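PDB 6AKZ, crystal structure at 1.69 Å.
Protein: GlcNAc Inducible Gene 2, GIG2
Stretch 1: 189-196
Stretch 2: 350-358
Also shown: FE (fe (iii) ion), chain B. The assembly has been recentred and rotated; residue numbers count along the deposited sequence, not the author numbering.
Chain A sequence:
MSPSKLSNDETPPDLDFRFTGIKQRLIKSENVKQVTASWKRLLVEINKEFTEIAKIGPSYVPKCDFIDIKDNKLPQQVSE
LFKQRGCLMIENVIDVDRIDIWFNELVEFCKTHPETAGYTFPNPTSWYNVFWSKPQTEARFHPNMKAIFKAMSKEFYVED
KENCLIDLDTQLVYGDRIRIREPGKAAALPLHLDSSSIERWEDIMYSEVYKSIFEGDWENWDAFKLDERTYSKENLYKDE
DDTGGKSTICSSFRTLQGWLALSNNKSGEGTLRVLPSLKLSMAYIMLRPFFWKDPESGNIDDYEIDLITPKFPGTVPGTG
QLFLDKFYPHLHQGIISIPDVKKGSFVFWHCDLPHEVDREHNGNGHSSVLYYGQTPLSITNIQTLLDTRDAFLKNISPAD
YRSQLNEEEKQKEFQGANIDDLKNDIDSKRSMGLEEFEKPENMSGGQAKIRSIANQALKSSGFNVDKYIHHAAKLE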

# COMPACT_ATOMS: atom_id res chain seq x y z
N LEU A 189 -5.23 16.55 -0.16
CA LEU A 189 -4.29 15.47 -0.56
C LEU A 189 -4.84 14.79 -1.83
O LEU A 189 -5.76 14.03 -1.74
CB LEU A 189 -4.14 14.45 0.57
N PRO A 190 -4.33 15.12 -3.03
CA PRO A 190 -4.99 14.67 -4.26
C PRO A 190 -4.70 13.21 -4.69
O PRO A 190 -3.98 12.52 -3.97
CB PRO A 190 -4.45 15.65 -5.30
CG PRO A 190 -3.08 15.87 -4.85
CD PRO A 190 -3.15 15.95 -3.34
N LEU A 191 -5.29 12.76 -5.79
CA LEU A 191 -5.08 11.41 -6.32
C LEU A 191 -3.60 11.06 -6.46
O LEU A 191 -2.82 11.82 -7.06
CB LEU A 191 -5.79 11.17 -7.66
CG LEU A 191 -5.85 9.74 -8.13
CD1 LEU A 191 -7.03 9.08 -7.38
CD2 LEU A 191 -6.09 9.69 -9.62
N HIS A 192 -3.22 9.90 -5.92
CA HIS A 192 -1.84 9.54 -5.93
C HIS A 192 -1.65 8.02 -5.79
O HIS A 192 -2.57 7.29 -5.38
CB HIS A 192 -1.16 10.25 -4.67
CG HIS A 192 -1.70 9.82 -3.35
ND1 HIS A 192 -2.84 10.32 -2.78
CD2 HIS A 192 -1.21 8.93 -2.46
CE1 HIS A 192 -3.08 9.71 -1.64
NE2 HIS A 192 -2.08 8.89 -1.41
N LEU A 193 -0.40 7.63 -5.91
CA LEU A 193 0.10 6.35 -5.50
C LEU A 193 1.09 6.61 -4.31
O LEU A 193 1.70 7.58 -4.25
CB LEU A 193 0.87 5.63 -6.56
CG LEU A 193 0.21 5.28 -7.87
CD1 LEU A 193 1.16 4.45 -8.67
CD2 LEU A 193 -1.07 4.55 -7.64
N ASP A 194 1.14 5.69 -3.35
CA ASP A 194 2.11 5.74 -2.28
C ASP A 194 3.21 4.74 -2.75
O ASP A 194 3.30 4.45 -3.91
CB ASP A 194 1.49 5.39 -0.93
CG ASP A 194 0.53 6.44 -0.46
OD1 ASP A 194 1.06 7.53 -0.24
OD2 ASP A 194 -0.65 6.17 -0.40
N SER A 195 4.02 4.21 -1.84
CA SER A 195 5.04 3.27 -2.20
C SER A 195 6.05 3.81 -3.25
O SER A 195 6.50 3.12 -4.10
CB SER A 195 4.48 1.91 -2.60
OG SER A 195 3.73 1.34 -1.57
N SER A 196 6.33 5.08 -3.08
CA SER A 196 7.32 5.88 -3.80
C SER A 196 6.86 6.81 -4.89
O SER A 196 5.91 6.55 -5.56
CB SER A 196 8.47 5.03 -4.37
OG SER A 196 8.11 4.44 -5.58
N HIS A 350 -4.69 -2.39 -3.05
CA HIS A 350 -3.34 -2.72 -3.60
C HIS A 350 -2.41 -1.52 -3.57
O HIS A 350 -2.81 -0.38 -3.73
CB HIS A 350 -3.43 -3.28 -5.01
CG HIS A 350 -2.20 -3.97 -5.49
ND1 HIS A 350 -1.16 -3.31 -6.10
CD2 HIS A 350 -1.91 -5.29 -5.59
CE1 HIS A 350 -0.25 -4.18 -6.50
NE2 HIS A 350 -0.68 -5.39 -6.19
N CYS A 351 -1.15 -1.77 -3.22
CA CYS A 351 -0.16 -0.72 -3.15
C CYS A 351 -0.02 0.12 -4.41
O CYS A 351 0.45 1.25 -4.35
CB CYS A 351 1.23 -1.28 -2.70
SG CYS A 351 1.86 -2.54 -3.83
N ASP A 352 -0.45 -0.40 -5.53
CA ASP A 352 -0.42 0.32 -6.81
C ASP A 352 -1.76 0.93 -7.21
O ASP A 352 -1.93 1.30 -8.40
CB ASP A 352 0.10 -0.57 -7.93
CG ASP A 352 1.64 -0.70 -7.97
OD1 ASP A 352 2.35 0.02 -7.20
OD2 ASP A 352 2.10 -1.65 -8.70
N LEU A 353 -2.75 0.99 -6.29
CA LEU A 353 -4.03 1.53 -6.68
C LEU A 353 -4.12 3.06 -6.44
O LEU A 353 -3.79 3.59 -5.33
CB LEU A 353 -5.15 0.84 -5.90
CG LEU A 353 -6.46 0.87 -6.64
CD1 LEU A 353 -6.40 -0.08 -7.83
CD2 LEU A 353 -7.67 0.52 -5.79
N PRO A 354 -4.44 3.80 -7.48
CA PRO A 354 -4.65 5.24 -7.25
C PRO A 354 -5.80 5.46 -6.27
O PRO A 354 -6.85 4.84 -6.42
CB PRO A 354 -5.01 5.74 -8.65
CG PRO A 354 -4.56 4.69 -9.62
CD PRO A 354 -4.62 3.44 -8.90
N HIS A 355 -5.60 6.41 -5.33
CA HIS A 355 -6.60 6.66 -4.35
C HIS A 355 -6.42 8.09 -3.85
O HIS A 355 -5.38 8.74 -4.10
CB HIS A 355 -6.51 5.65 -3.23
CG HIS A 355 -5.20 5.71 -2.53
ND1 HIS A 355 -4.06 5.18 -3.07
CD2 HIS A 355 -4.81 6.32 -1.39
CE1 HIS A 355 -3.03 5.42 -2.28
NE2 HIS A 355 -3.46 6.12 -1.25
N GLU A 356 -7.46 8.57 -3.21
CA GLU A 356 -7.40 9.89 -2.47
C GLU A 356 -8.50 9.86 -1.43
O GLU A 356 -9.37 8.99 -1.45
CB GLU A 356 -7.68 11.05 -3.44
CG GLU A 356 -8.94 10.89 -4.23
CD GLU A 356 -9.30 12.04 -5.21
OE1 GLU A 356 -8.47 12.93 -5.44
OE2 GLU A 356 -10.46 12.02 -5.73
N VAL A 357 -8.45 10.79 -0.49
CA VAL A 357 -9.56 10.95 0.50
C VAL A 357 -10.54 11.97 -0.01
O VAL A 357 -10.24 12.79 -0.87
CB VAL A 357 -9.14 11.34 1.92
CG1 VAL A 357 -8.71 10.09 2.69
CG2 VAL A 357 -8.11 12.43 1.88
N ASP A 358 -11.77 11.88 0.46
CA ASP A 358 -12.79 12.84 0.06
C ASP A 358 -12.37 14.26 0.48
O ASP A 358 -11.84 14.45 1.60
CB ASP A 358 -14.13 12.52 0.75
CG ASP A 358 -14.86 11.36 0.13
OD1 ASP A 358 -15.11 11.41 -1.09
OD2 ASP A 358 -15.33 10.45 0.90
FE FE B . -2.23 7.38 0.11
O HOH W 1 -5.58 11.94 -0.44
O HOH W 2 -7.20 14.43 -7.41
O HOH W 3 -1.15 3.52 -4.01
O HOH W 4 -0.90 8.56 1.44
O HOH W 5 1.00 2.15 -1.85
O HOH W 6 -2.44 6.21 1.80
O HOH W 7 -3.86 8.42 1.13

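The two stretches run antiparallel and meet in a single beta bridge, His192 with His355, their CA atoms 5.8 Å apart. Both residues are extended, and the pair is hydrogen-bonded in both directions: His192 N to His355 O at 3.1 Å and His355 N to His192 O at 3.2 Å. The neighbouring CA groups add weaker contacts at the same site, Leu191 CA lying 3.5 Å from His355 O and Pro354 CA 3.5 Å from His192 O, so each carbonyl receives an N-H and a CA-H from across the gap. Pro354 suits its place: its CA-H faces His192 O, and no N-H is needed there. Before the bridge, a type I turn from His350 to Leu353, closed by Leu353 N to His350 O at 2.9 Å, leads the second stretch into its strand.

Beyond the bridge, waters join the stretches where the backbones no longer pair directly. One water accepts from Val357 N and donates to Leu189 O; another accepts from Asp194 N and donates to the carbonyls of Cys351 and Leu353; a third links Cys351 O to Ser195 OG. Ordered solvent thus connects their polar groups.

The bridge also sets up the iron site. His192 and His355 share a p rotamer and a nearly perpendicular chi2, which brings both NE2 atoms to the metal. FE is bound by His192 NE2 at 2.1 Å, His355 NE2 at 2.2 Å and Asp194 OD2 at 2.1 Å, and three waters complete six-coordination. Each imidazole is steadied through its other nitrogen by a carbonyl two residues earlier: His192 ND1 donates to Pro190 O at 2.7 Å, His355 ND1 to Leu353 O at 2.8 Å. Histidine suits both places because one nitrogen can bind metal while the other donates a hydrogen bond. The rings sit obliquely, planes at 62° and centroids 4.2 Å apart; the 3.1 Å between His192 NE2 and His355 NE2 reflects their shared metal. One of the iron-bound waters also donates to Asp194 OD1, so both carboxylate oxygens serve the site.

On the face of the bridge opposite the iron, the packing is apolar. Leu191 CD1 lies 4.1 Å from Pro354 CB, and Leu193 CD2 lies 3.9 Å from Pro354 CD, so one compact proline meets two leucines. Leu193 CD2 also comes within 3.4 Å of Asp352 O, a buried carbonyl left without a polar partner. Toward the more open end, Glu356 OE1 receives a hydrogen bond from a water that also accepts from Leu191 N. In all, the contact buries 582 Å².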